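Local structure of solute-binding protein (Thermoactinomyces vulgaris, 2ZYO) at residues F151-A154 / K155-K159; P320-K323 / E324-N327. The protein binds maltodextrins, here maltotetraose, and probably cyclodextrins, and is likely to hand them to a membrane transporter as an extracellular solute-binding protein. All blocks are in the same frame, centred on the assembly; numbering follows the deposited sequence.

Interaction 1 of 2, residues F151-A154 / K155-K159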
loop_
_atom_site.group_PDB
_atom_site.type_symbol
_atom_site.label_atom_id
_atom_site.label_comp_id
_atom_site.label_asym_id
_atom_site.label_seq_id
_atom_site.Cartn_x
_atom_site.Cartn_y
_atom_site.Cartn_z
ATOM N N PHE A 151 -18.304 -4.321 15.102
ATOM C CA PHE A 151 -18.138 -5.685 15.590
ATOM C C PHE A 151 -19.460 -6.307 16.035
ATOM O O PHE A 151 -19.700 -7.489 15.790
ATOM C CB PHE A 151 -17.093 -5.775 16.703
ATOM C CG PHE A 151 -16.632 -7.177 16.959
ATOM C CD1 PHE A 151 -15.745 -7.794 16.084
ATOM C CD2 PHE A 151 -17.113 -7.896 18.048
ATOM C CE1 PHE A 151 -15.329 -9.103 16.296
ATOM C CE2 PHE A 151 -16.700 -9.206 18.270
ATOM C CZ PHE A 151 -15.807 -9.811 17.392
ATOM N N GLN A 152 -20.307 -5.505 16.678
ATOM C CA GLN A 152 -21.659 -5.932 17.045
ATOM C C GLN A 152 -22.452 -6.339 15.802
ATOM O O GLN A 152 -23.119 -7.377 15.791
ATOM C CB GLN A 152 -22.387 -4.825 17.824
ATOM C CG GLN A 152 -23.857 -5.124 18.158
ATOM C CD GLN A 152 -24.046 -6.401 18.964
ATOM O OE1 GLN A 152 -23.249 -6.722 19.844
ATOM N NE2 GLN A 152 -25.115 -7.130 18.666
ATOM N N TYR A 153 -22.357 -5.518 14.757
ATOM C CA TYR A 153 -22.982 -5.794 13.466
ATOM C C TYR A 153 -22.517 -7.139 12.901
ATOM O O TYR A 153 -23.320 -7.905 12.374
ATOM C CB TYR A 153 -22.681 -4.653 12.487
ATOM C CG TYR A 153 -23.412 -4.732 11.164
ATOM C CD1 TYR A 153 -24.703 -4.222 11.027
ATOM C CD2 TYR A 153 -22.806 -5.297 10.044
ATOM C CE1 TYR A 153 -25.377 -4.288 9.809
ATOM C CE2 TYR A 153 -23.471 -5.369 8.823
ATOM C CZ TYR A 153 -24.753 -4.863 8.713
ATOM O OH TYR A 153 -25.410 -4.929 7.504
ATOM N N ALA A 154 -21.221 -7.426 13.022
ATOM C CA ALA A 154 -20.673 -8.710 12.578
ATOM C C ALA A 154 -21.201 -9.876 13.418
ATOM O O ALA A 154 -21.607 -10.904 12.873
ATOM C CB ALA A 154 -19.152 -8.677 12.592
ATOM N N LYS A 155 -21.201 -9.712 14.738
ATOM C CA LYS A 155 -21.713 -10.742 15.647
ATOM C C LYS A 155 -23.178 -11.073 15.376
ATOM O O LYS A 155 -23.576 -12.238 15.415
ATOM C CB LYS A 155 -21.553 -10.312 17.103
ATOM C CG LYS A 155 -20.125 -10.350 17.620
ATOM C CD LYS A 155 -20.087 -10.249 19.140
ATOM C CE LYS A 155 -20.545 -8.878 19.625
ATOM N NZ LYS A 155 -20.525 -8.764 21.107
ATOM N N ALA A 156 -23.970 -10.042 15.099
ATOM C CA ALA A 156 -25.402 -10.211 14.867
ATOM C C ALA A 156 -25.717 -10.809 13.495
ATOM O O ALA A 156 -26.649 -11.600 13.364
ATOM C CB ALA A 156 -26.128 -8.885 15.053
ATOM N N ASN A 157 -24.924 -10.446 12.486
ATOM C CA ASN A 157 -25.262 -10.741 11.090
ATOM C C ASN A 157 -24.439 -11.829 10.386
ATOM O O ASN A 157 -24.813 -12.274 9.298
ATOM C CB ASN A 157 -25.245 -9.450 10.260
ATOM C CG ASN A 157 -26.306 -8.458 10.701
ATOM O OD1 ASN A 157 -25.992 -7.367 11.179
ATOM N ND2 ASN A 157 -27.568 -8.835 10.550
ATOM N N ASN A 158 -23.328 -12.250 10.988
ATOM C CA ASN A 158 -22.481 -13.272 10.366
ATOM C C ASN A 158 -23.061 -14.676 10.511
ATOM O O ASN A 158 -23.215 -15.185 11.624
ATOM C CB ASN A 158 -21.040 -13.209 10.896
ATOM C CG ASN A 158 -20.265 -12.000 10.372
ATOM O OD1 ASN A 158 -20.801 -11.163 9.646
ATOM N ND2 ASN A 158 -18.992 -11.911 10.742
ATOM N N LYS A 159 -23.397 -15.280 9.371
ATOM C CA LYS A 159 -24.006 -16.610 9.314
ATOM C C LYS A 159 -23.229 -17.506 8.347
ATOM O O LYS A 159 -23.612 -17.638 7.181
ATOM C CB LYS A 159 -25.470 -16.515 8.864
ATOM C CG LYS A 159 -26.394 -15.759 9.807
ATOM C CD LYS A 159 -27.783 -15.574 9.204
ATOM C CE LYS A 159 -27.829 -14.406 8.226
ATOM N NZ LYS A 159 -29.208 -14.159 7.708
HETATM O O HOH W 1 -20.813 -6.170 21.055
#
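A chi1 of -164° swings the Phe151 ring out beside its own carbonyl carbon, and Lys155, one helical turn on, sets CG beside its backbone N (chi1 -73°), which brings the lysine chain against the phenyl ring. The two side chains cross at about a right angle, and Lys155 CD approaches the ring obliquely, 3.6 Å from Phe151 CE2. A bend at chi3 of Lys155 then carries the amine toward Gln152, whose own chain is bent at chi2. Carbon meets oxygen there, Lys155 CE lying 3.5 Å from Gln152 OE1, while the polar link runs through water: one molecule donates to Gln152 OE1 at 2.8 Å and accepts from Lys155 NZ at 2.6 Å.

Underneath, i to i+4 backbone bonds define the last turn of helix 147-157. The bond from Lys155 N to Phe151 O is nearly straight, whereas that from Asn157 N to Tyr153 O is clearly bent, and Asn157 N has a weak second acceptor in Ala154 O. Asn158, the first residue to leave helical geometry, still donates its N to Ala154 O at 2.9 Å. Over one face of the Tyr153 ring lies the amide end of Asn157, the two planes 54° apart.

This helix end packs on strand 165-169, Tyr153 and Ala154 touching Val167, while Asn158 OD1 accepts from Gly166 N and Asn158 ND2 donates to Val167 O and Ala222 O. Arg223 NH2 bonds Lys155 O and Asn158 O, and Phe151 makes a cation-pi contact with Lys217. The lysine methylenes can thus bury against the ring while the ammonium stays hydrated, its charge probably only loosely balanced by a long, weak ion pair with Glu221.

Interaction 2 of 2, residues P320-K323 / E324-N327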
loop_
_atom_site.group_PDB
_atom_site.type_symbol
_atom_site.label_atom_id
_atom_site.label_comp_id
_atom_site.label_asym_id
_atom_site.label_seq_id
_atom_site.Cartn_x
_atom_site.Cartn_y
_atom_site.Cartn_z
ATOM N N PRO A 320 -3.924 9.830 -6.648
ATOM C CA PRO A 320 -2.619 10.479 -6.583
ATOM C C PRO A 320 -2.451 11.223 -5.255
ATOM O O PRO A 320 -3.301 12.047 -4.907
ATOM C CB PRO A 320 -2.655 11.461 -7.758
ATOM C CG PRO A 320 -4.106 11.784 -7.950
ATOM C CD PRO A 320 -4.924 10.656 -7.351
ATOM N N PRO A 321 -1.372 10.931 -4.504
ATOM C CA PRO A 321 -1.200 11.610 -3.220
ATOM C C PRO A 321 -0.602 13.004 -3.413
ATOM O O PRO A 321 0.480 13.316 -2.901
ATOM C CB PRO A 321 -0.260 10.678 -2.455
ATOM C CG PRO A 321 0.537 9.995 -3.507
ATOM C CD PRO A 321 -0.275 9.981 -4.778
ATOM N N GLN A 322 -1.333 13.817 -4.167
ATOM C CA GLN A 322 -0.955 15.175 -4.509
ATOM C C GLN A 322 -1.926 16.081 -3.757
ATOM O O GLN A 322 -3.142 15.928 -3.890
ATOM C CB GLN A 322 -1.084 15.357 -6.027
ATOM C CG GLN A 322 -0.121 16.363 -6.657
ATOM C CD GLN A 322 -0.626 17.803 -6.643
ATOM O OE1 GLN A 322 0.075 18.709 -7.085
ATOM N NE2 GLN A 322 -1.837 18.018 -6.137
ATOM N N LYS A 323 -1.386 17.009 -2.965
ATOM C CA LYS A 323 -2.178 17.785 -1.993
ATOM C C LYS A 323 -3.430 18.447 -2.575
ATOM O O LYS A 323 -4.528 18.285 -2.040
ATOM C CB LYS A 323 -1.311 18.828 -1.278
ATOM C CG LYS A 323 -0.330 18.250 -0.272
ATOM C CD LYS A 323 0.333 19.361 0.521
ATOM C CE LYS A 323 1.294 18.819 1.558
ATOM N NZ LYS A 323 2.044 19.913 2.226
ATOM N N GLU A 324 -3.259 19.192 -3.664
ATOM C CA GLU A 324 -4.382 19.879 -4.304
ATOM C C GLU A 324 -5.409 18.903 -4.871
ATOM O O GLU A 324 -6.615 19.123 -4.746
ATOM C CB GLU A 324 -3.897 20.821 -5.405
ATOM C CG GLU A 324 -3.248 22.094 -4.893
ATOM C CD GLU A 324 -3.189 23.168 -5.957
ATOM O OE1 GLU A 324 -4.244 23.759 -6.262
ATOM O OE2 GLU A 324 -2.092 23.418 -6.494
ATOM N N LEU A 325 -4.927 17.825 -5.485
ATOM C CA LEU A 325 -5.807 16.840 -6.112
ATOM C C LEU A 325 -6.653 16.082 -5.092
ATOM O O LEU A 325 -7.801 15.731 -5.373
ATOM C CB LEU A 325 -5.012 15.865 -6.987
ATOM C CG LEU A 325 -4.368 16.454 -8.248
ATOM C CD1 LEU A 325 -3.549 15.404 -8.978
ATOM C CD2 LEU A 325 -5.414 17.056 -9.179
ATOM N N LEU A 326 -6.086 15.846 -3.909
ATOM C CA LEU A 326 -6.807 15.181 -2.824
ATOM C C LEU A 326 -7.973 16.028 -2.307
ATOM O O LEU A 326 -8.927 15.498 -1.735
ATOM C CB LEU A 326 -5.851 14.823 -1.679
ATOM C CG LEU A 326 -4.823 13.720 -1.955
ATOM C CD1 LEU A 326 -3.806 13.633 -0.826
ATOM C CD2 LEU A 326 -5.501 12.374 -2.173
ATOM N N ASN A 327 -7.883 17.339 -2.523
ATOM C CA ASN A 327 -8.928 18.281 -2.124
ATOM C C ASN A 327 -9.899 18.606 -3.264
ATOM O O ASN A 327 -10.863 19.356 -3.080
ATOM C CB ASN A 327 -8.293 19.561 -1.571
ATOM C CG ASN A 327 -7.652 19.354 -0.206
ATOM O OD1 ASN A 327 -6.439 19.500 -0.045
ATOM N ND2 ASN A 327 -8.467 19.008 0.783
#
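Pro321 sits at the centre of an inverse gamma turn (phi/psi -81°/60°), closed by a weak bond from Gln322 N to Pro320 O at 2.7 Å, after which the chain passes into the short helix 323-326. The hydrogen bond joining the two halves runs from Leu326 N to Gln322 O at 2.9 Å.

Leu325 and Leu326 carry the apolar part of the contact. In Leu325, CG stands anti to the carbonyl carbon (chi1 -68°), and CD1 reaches both Pro320 CG and Gln322 CB at 3.8 Å. The proline ring and the leucine side chain cross at about a right angle. It is the CD1 methyl of Leu325 that meets the ring, at its CG corner. Leu326 extends its CB toward 320-323 and lays its branches along the backbone of the turn, with CD1 near Pro321 CA. Leu326 CD2 lies 3.5 Å from Pro320 O. Leu326 CG comes to 3.4 Å from Gln322 O, and the carbonyl that accepts the Leu326 N-H is thus also flanked by carbon of the same leucine.

The arrangement is an inverse gamma turn leading into a short, weakly bonded helical turn, a compact link between helix 306-316 and helix 329-332 in this solute-binding protein. Its apolar side continues outward: Pro320 packs on Leu309, Phe313 and Ile331, Leu325 on Leu309 and Met330, and Pro321 on Pro125 and Ile128 of strand 120-136.

The charged ends have their own partners. Glu324 OE1 forms a salt bridge with Lys306 NZ, a tie back to helix 306-316, while the extended Lys323 chain ends in a long, weak ion pair with Asp109.

Overall arrangement
Interactions 1 and 2 are separate local contacts, their centres 36 Å apart and their nearest atoms about 27 Å apart, so neither touches the other. Interaction 1 lies far out, its centre about 28 Å from the centre of the chain, whereas the centre of interaction 2 is about 17 Å from it. Both are built over one turn of backbone, but 151-159 ends helix 147-157, whereas 320-327 holds the whole of the short helix 323-326. No residue of either belongs to the maltotetraose pocket, formed by Arg84, Glu129, Asn173, Tyr175, Tyr176, Trp250, Trp360 and Asn364. Strand 120-136, which interaction 2 meets through Pro321, also contains the pocket residue Glu129.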